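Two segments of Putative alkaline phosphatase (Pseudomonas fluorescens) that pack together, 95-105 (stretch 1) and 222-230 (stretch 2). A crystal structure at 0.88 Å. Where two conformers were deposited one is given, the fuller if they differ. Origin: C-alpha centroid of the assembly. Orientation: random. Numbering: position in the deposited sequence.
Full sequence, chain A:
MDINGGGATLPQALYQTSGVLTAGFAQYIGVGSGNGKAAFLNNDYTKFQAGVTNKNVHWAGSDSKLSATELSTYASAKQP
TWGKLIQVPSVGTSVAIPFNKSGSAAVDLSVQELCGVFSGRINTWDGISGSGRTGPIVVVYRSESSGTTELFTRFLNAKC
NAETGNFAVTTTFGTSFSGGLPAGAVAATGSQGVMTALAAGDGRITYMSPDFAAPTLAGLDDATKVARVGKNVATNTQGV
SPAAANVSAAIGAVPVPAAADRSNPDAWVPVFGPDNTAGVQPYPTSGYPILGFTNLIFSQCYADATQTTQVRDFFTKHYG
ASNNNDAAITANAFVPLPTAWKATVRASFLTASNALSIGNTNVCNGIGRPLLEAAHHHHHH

Stretch 1, residues 95-105: VAIPFNKSGSA
Stretch 2 (222-230) DATKVARVG

The contact is built round one beta bridge. Pro98 lies across from Val226, CA to CA 4.1 Å, with Ile97 facing Ala227 and Phe99 facing Lys225 at 5.5 Å each, so the two stretches run antiparallel. Together the two stretches bury 494 Å².

Val95 (phi/psi -121/115, chi1 t) is extended but out of reach. Ala96 (-88/161) makes the first touch, its CB 4.3 Å from CG1 of Val226. Ile97 (-124/74, chi1 m, chi2 m) supplies one of the two direct hydrogen bonds: its O accepts from Ala227 N at 2.9 Å, almost linear at 177°. Its own N reaches across through water 1, which accepts from Ile97 N at 2.8 Å and donates to Ala227 O at 2.7 Å; Ile97 N and Ala227 O are 5.0 Å apart, and the water spans that gap. The side chain adds apolar contacts, CB to Ala227 CB 4.2 Å and CG1 to Val229 CG2 4.2 Å; the CA-to-CB bonds of Ala227 (-69/140) and Val229 (-134/136, chi1 t) both point toward stretch 1.

Pro98 (-75/154, C-gamma endo) has no amide proton, and at this position none is needed, because the bonds beside the bridge use Ile97 O and Phe99 N. Its CA lies 3.4 Å from Lys225 O in a CA-H...O contact, while its CB lies 4.3 Å from CG2 of Val226 (-133/116, chi1 t).

Phe99 (-150/160) closes the bridge, its N donating to Lys225 O at 2.9 Å and 163°. With chi1 p and chi2 89°, a side chain that leaves sideways brings its ring across stretch 2. Lys225 C lies over one face; Ala223 O, 3.4 Å from Phe99 CZ, and Ala227 N, 3.5 Å from Phe99 CE2, sit at the edge. Phe99 CE2 also meets Ala227 CB at 4.1 Å. The ring thus packs largely on backbone, and the CA-to-CB bond of Lys225 (-131/-29, chi1 m) points away.

The CA-to-CB bond of Asn100 (-119/91, chi1 t) points away. Water 2 bonds the backbone on either side of Asn100 in sequence, accepting from Lys101 N at 3.0 Å and lying 2.8 Å from Phe99 O, and it is also 2.8 Å from Thr224 O on stretch 2. Lys101 (-161/107, chi1 t) and Ser102 (-68/161, chi1 p) then lead to Gly103, whose angles of 145/144 would jam a CB against the preceding carbonyl. Gly103 O comes within 3.0 Å of Thr224 CG2, and Ser104 O (-74/-25) within 3.5 Å of the same methyl, Thr224 CG2. Thr224 (-84/-12, chi1 p) is held by Asp222 (chi1 t), whose OD1 accepts from Thr224 N at 3.0 Å and Thr224 OG1 at 2.7 Å. Ala105 (-60/145) ends the stretch with its CB pointing away.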

ATOM      1  N   VAL A  95       2.945   0.166   8.293  1.00  3.25           N
ATOM      2  CA  VAL A  95       1.853   1.076   8.486  1.00  3.43           C
ATOM      3  C   VAL A  95       2.077   1.751   9.858  1.00  3.57           C
ATOM      4  O   VAL A  95       2.104   1.046  10.891  1.00  3.83           O
ATOM      5  CB  VAL A  95       0.476   0.380   8.444  1.00  4.27           C
ATOM      6  CG1 VAL A  95      -0.637   1.412   8.724  1.00  4.93           C
ATOM      7  CG2 VAL A  95       0.274  -0.335   7.127  1.00  5.98           C
ATOM      8  N   ALA A  96       2.303   3.052   9.835  1.00  3.24           N
ATOM      9  CA  ALA A  96       2.623   3.838  11.041  1.00  3.09           C
ATOM     10  C   ALA A  96       1.318   4.347  11.737  1.00  3.29           C
ATOM     11  O   ALA A  96       0.285   4.453  11.083  1.00  3.46           O
ATOM     12  CB  ALA A  96       3.510   5.022  10.622  1.00  3.62           C
ATOM     13  N   ILE A  97       1.490   4.695  13.005  1.00  3.28           N
ATOM     14  CA  ILE A  97       0.405   5.188  13.844  1.00  3.17           C
ATOM     15  C   ILE A  97       0.816   6.572  14.404  1.00  3.61           C
ATOM     16  O   ILE A  97       1.183   6.710  15.578  1.00  4.16           O
ATOM     17  CB  ILE A  97       0.071   4.192  14.987  1.00  3.51           C
ATOM     18  CG1 ILE A  97      -0.203   2.771  14.453  1.00  4.06           C
ATOM     19  CG2 ILE A  97      -1.157   4.691  15.782  1.00  4.27           C
ATOM     20  CD1 ILE A  97      -1.337   2.599  13.498  1.00  4.84           C
ATOM     21  N   PRO A  98       0.781   7.615  13.541  1.00  3.74           N
ATOM     22  CA  PRO A  98       1.090   8.962  14.015  1.00  4.31           C
ATOM     23  C   PRO A  98      -0.104   9.508  14.836  1.00  4.16           C
ATOM     24  O   PRO A  98      -1.246   9.165  14.607  1.00  4.50           O
ATOM     25  CB  PRO A  98       1.334   9.753  12.733  1.00  3.85           C
ATOM     26  CG  PRO A  98       0.380   9.071  11.744  1.00  4.27           C
ATOM     27  CD  PRO A  98       0.451   7.606  12.108  1.00  3.67           C
ATOM     28  N   PHE A  99       0.248  10.438  15.749  1.00  3.98           N
ATOM     29  CA  PHE A  99      -0.750  11.051  16.586  1.00  4.17           C
ATOM     30  C   PHE A  99      -0.329  12.477  16.960  1.00  4.47           C
ATOM     31  O   PHE A  99       0.865  12.796  16.904  1.00  4.79           O
ATOM     32  CB  PHE A  99      -1.040  10.214  17.851  1.00  4.62           C
ATOM     33  CG  PHE A  99       0.164  10.053  18.759  1.00  4.42           C
ATOM     34  CD1 PHE A  99       0.443  10.969  19.765  1.00  4.73           C
ATOM     35  CD2 PHE A  99       1.085   8.992  18.592  1.00  4.58           C
ATOM     36  CE1 PHE A  99       1.562  10.866  20.561  1.00  5.03           C
ATOM     37  CE2 PHE A  99       2.201   8.896  19.368  1.00  5.04           C
ATOM     38  CZ  PHE A  99       2.462   9.827  20.367  1.00  4.88           C
ATOM     39  N   ASN A 100      -1.301  13.281  17.356  1.00  4.42           N
ATOM     40  CA  ASN A 100      -1.102  14.645  17.786  1.00  5.20           C
ATOM     41  C   ASN A 100      -1.550  14.799  19.238  1.00  4.80           C
ATOM     42  O   ASN A 100      -2.720  15.065  19.517  1.00  5.93           O
ATOM     43  CB  ASN A 100      -1.916  15.592  16.857  1.00  5.53           C
ATOM     44  CG  ASN A 100      -1.832  17.009  17.306  1.00  6.47           C
ATOM     45  OD1 ASN A 100      -0.846  17.417  17.919  1.00  8.49           O
ATOM     46  ND2 ASN A 100      -2.876  17.781  17.057  1.00  8.42           N
ATOM     47  N   LYS A 101      -0.610  14.597  20.167  1.00  5.30           N
ATOM     48  CA  LYS A 101      -0.860  14.683  21.612  1.00  5.00           C
ATOM     49  C   LYS A 101       0.501  14.864  22.265  1.00  5.53           C
ATOM     50  O   LYS A 101       1.296  13.920  22.291  1.00  5.91           O
ATOM     51  CB  LYS A 101      -1.617  13.453  22.152  1.00  4.99           C
ATOM     52  CG  LYS A 101      -2.032  13.582  23.603  1.00  6.11           C
ATOM     53  CD  LYS A 101      -3.111  14.589  23.835  1.00  7.11           C
ATOM     54  CE  LYS A 101      -3.572  14.565  25.293  1.00  9.66           C
ATOM     55  NZ  LYS A 101      -4.634  15.540  25.576  1.00 10.63           N
ATOM     56  N   SER A 102       0.814  16.063  22.760  1.00  6.36           N
ATOM     57  CA  SER A 102       2.113  16.378  23.226  0.70  8.57           C
ATOM     58  C   SER A 102       2.482  15.595  24.519  1.00  6.97           C
ATOM     59  O   SER A 102       1.608  15.088  25.264  1.00  7.82           O
ATOM     60  CB  SER A 102       2.283  17.876  23.447  0.70 10.07           C
ATOM     61  OG  SER A 102       1.456  18.259  24.538  0.70 14.30           O
ATOM     62  N   GLY A 103       3.779  15.523  24.779  1.00  6.78           N
ATOM     63  CA  GLY A 103       4.293  14.972  26.017  1.00  7.10           C
ATOM     64  C   GLY A 103       5.603  14.244  25.770  1.00  6.62           C
ATOM     65  O   GLY A 103       5.804  13.564  24.757  1.00  7.26           O
ATOM     66  N   SER A 104       6.548  14.308  26.722  1.00  6.43           N
ATOM     67  CA  SER A 104       7.809  13.634  26.542  1.00  7.44           C
ATOM     68  C   SER A 104       7.737  12.148  26.703  1.00  7.49           C
ATOM     69  O   SER A 104       8.599  11.446  26.119  1.00  8.33           O
ATOM     70  CB  SER A 104       8.930  14.229  27.446  1.00  7.68           C
ATOM     71  OG  SER A 104       8.582  14.064  28.789  1.00  8.94           O
ATOM     72  N   ALA A 105       6.764  11.632  27.460  1.00  6.22           N
ATOM     73  CA  ALA A 105       6.654  10.193  27.627  1.00  6.64           C
ATOM     74  C   ALA A 105       6.450   9.508  26.250  1.00  6.09           C
ATOM     75  O   ALA A 105       5.675   9.984  25.404  1.00  6.39           O
ATOM     76  CB  ALA A 105       5.513   9.858  28.551  1.00  6.73           C
ATOM     77  N   ASP A 222      10.366   8.866  16.847  1.00  5.74           N
ATOM     78  CA  ASP A 222       9.955   9.795  17.925  1.00  5.88           C
ATOM     79  C   ASP A 222       8.603   9.384  18.472  1.00  5.44           C
ATOM     80  O   ASP A 222       7.568   9.673  17.853  1.00  5.42           O
ATOM     81  CB  ASP A 222       9.929  11.207  17.386  1.00  7.18           C
ATOM     82  CG  ASP A 222       9.594  12.251  18.457  1.00  7.32           C
ATOM     83  OD1 ASP A 222       9.223  11.852  19.579  1.00  8.45           O
ATOM     84  OD2 ASP A 222       9.766  13.439  18.165  1.00 11.48           O
ATOM     85  N   ALA A 223       8.624   8.643  19.596  1.00  5.78           N
ATOM     86  CA  ALA A 223       7.393   8.085  20.185  1.00  5.43           C
ATOM     87  C   ALA A 223       6.505   9.122  20.923  1.00  5.18           C
ATOM     88  O   ALA A 223       5.519   8.743  21.507  1.00  5.80           O
ATOM     89  CB  ALA A 223       7.713   6.921  21.081  1.00  7.19           C
ATOM     90  N   THR A 224       6.884  10.409  20.852  1.00  5.47           N
ATOM     91  CA  THR A 224       6.036  11.495  21.247  1.00  5.59           C
ATOM     92  C   THR A 224       5.071  11.915  20.113  1.00  5.69           C
ATOM     93  O   THR A 224       4.231  12.764  20.327  1.00  6.16           O
ATOM     94  CB  THR A 224       6.785  12.690  21.813  1.00  6.20           C
ATOM     95  OG1 THR A 224       7.338  13.454  20.747  1.00  7.32           O
ATOM     96  CG2 THR A 224       7.787  12.269  22.838  1.00  7.86           C
ATOM     97  N   LYS A 225       5.336  11.386  18.888  0.70  4.95           N
ATOM     98  CA  LYS A 225       4.608  11.703  17.647  0.70  4.78           C
ATOM     99  C   LYS A 225       4.156  10.507  16.832  0.70  4.06           C
ATOM    100  O   LYS A 225       3.146  10.641  16.081  0.70  4.38           O
ATOM    101  CB  LYS A 225       5.530  12.590  16.737  0.70  4.76           C
ATOM    102  CG  LYS A 225       5.900  13.897  17.415  0.70  5.57           C
ATOM    103  CD  LYS A 225       6.792  14.760  16.561  0.70  9.92           C
ATOM    104  CE  LYS A 225       6.977  16.161  17.089  0.70 11.02           C
ATOM    105  NZ  LYS A 225       5.669  16.946  17.028  0.70 15.86           N
ATOM    106  N   VAL A 226       4.858   9.385  16.902  1.00  4.29           N
ATOM    107  CA  VAL A 226       4.562   8.176  16.103  1.00  4.38           C
ATOM    108  C   VAL A 226       4.617   7.027  17.106  1.00  4.43           C
ATOM    109  O   VAL A 226       5.688   6.775  17.704  1.00  4.87           O
ATOM    110  CB  VAL A 226       5.512   8.014  14.927  1.00  4.80           C
ATOM    111  CG1 VAL A 226       5.232   6.693  14.184  1.00  5.60           C
ATOM    112  CG2 VAL A 226       5.441   9.176  13.966  1.00  4.84           C
ATOM    113  N   ALA A 227       3.510   6.352  17.324  1.00  4.18           N
ATOM    114  CA  ALA A 227       3.470   5.383  18.407  1.00  4.67           C
ATOM    115  C   ALA A 227       4.354   4.163  18.100  1.00  4.60           C
ATOM    116  O   ALA A 227       4.372   3.653  16.975  1.00  5.41           O
ATOM    117  CB  ALA A 227       2.053   4.913  18.648  1.00  5.70           C
ATOM    118  N   ARG A 228       5.049   3.689  19.135  0.70  4.30           N
ATOM    119  CA  ARG A 228       5.539   2.323  19.079  0.70  4.49           C
ATOM    120  C   ARG A 228       4.339   1.367  19.102  0.70  4.47           C
ATOM    121  O   ARG A 228       3.288   1.712  19.626  0.70  4.92           O
ATOM    122  CB  ARG A 228       6.500   2.054  20.245  0.70  5.59           C
ATOM    123  CG  ARG A 228       7.769   2.925  20.216  0.70  6.76           C
ATOM    124  CD  ARG A 228       8.484   2.939  21.576  0.70  7.12           C
ATOM    125  NE  ARG A 228       9.636   3.817  21.512  0.70  9.70           N
ATOM    126  CZ  ARG A 228      10.304   4.195  22.617  0.70 10.67           C
ATOM    127  NH1 ARG A 228       9.938   3.683  23.807  0.70 10.15           N
ATOM    128  NH2 ARG A 228      11.339   5.023  22.468  0.70 13.86           N
ATOM    129  N   VAL A 229       4.536   0.143  18.546  1.00  4.50           N
ATOM    130  CA  VAL A 229       3.538  -0.898  18.636  1.00  4.86           C
ATOM    131  C   VAL A 229       4.222  -2.191  19.038  1.00  5.12           C
ATOM    132  O   VAL A 229       5.275  -2.537  18.513  1.00  5.54           O
ATOM    133  CB  VAL A 229       2.731  -1.083  17.298  1.00  4.94           C
ATOM    134  CG1 VAL A 229       1.710  -2.181  17.437  1.00  6.12           C
ATOM    135  CG2 VAL A 229       2.083   0.224  16.874  1.00  5.46           C
ATOM    136  N   GLY A 230       3.570  -2.892  20.000  1.00  5.14           N
ATOM    137  CA  GLY A 230       4.054  -4.199  20.434  1.00  6.08           C
ATOM    138  C   GLY A 230       4.336  -4.329  21.931  1.00  6.10           C
ATOM    139  O   GLY A 230       4.806  -5.358  22.373  1.00  8.08           O
TER
HETATM  140  O   HOH W   1       3.568   3.414  14.383  1.00  4.60           O
HETATM  141  O   HOH W   2       2.086  14.098  19.073  1.00  5.98           O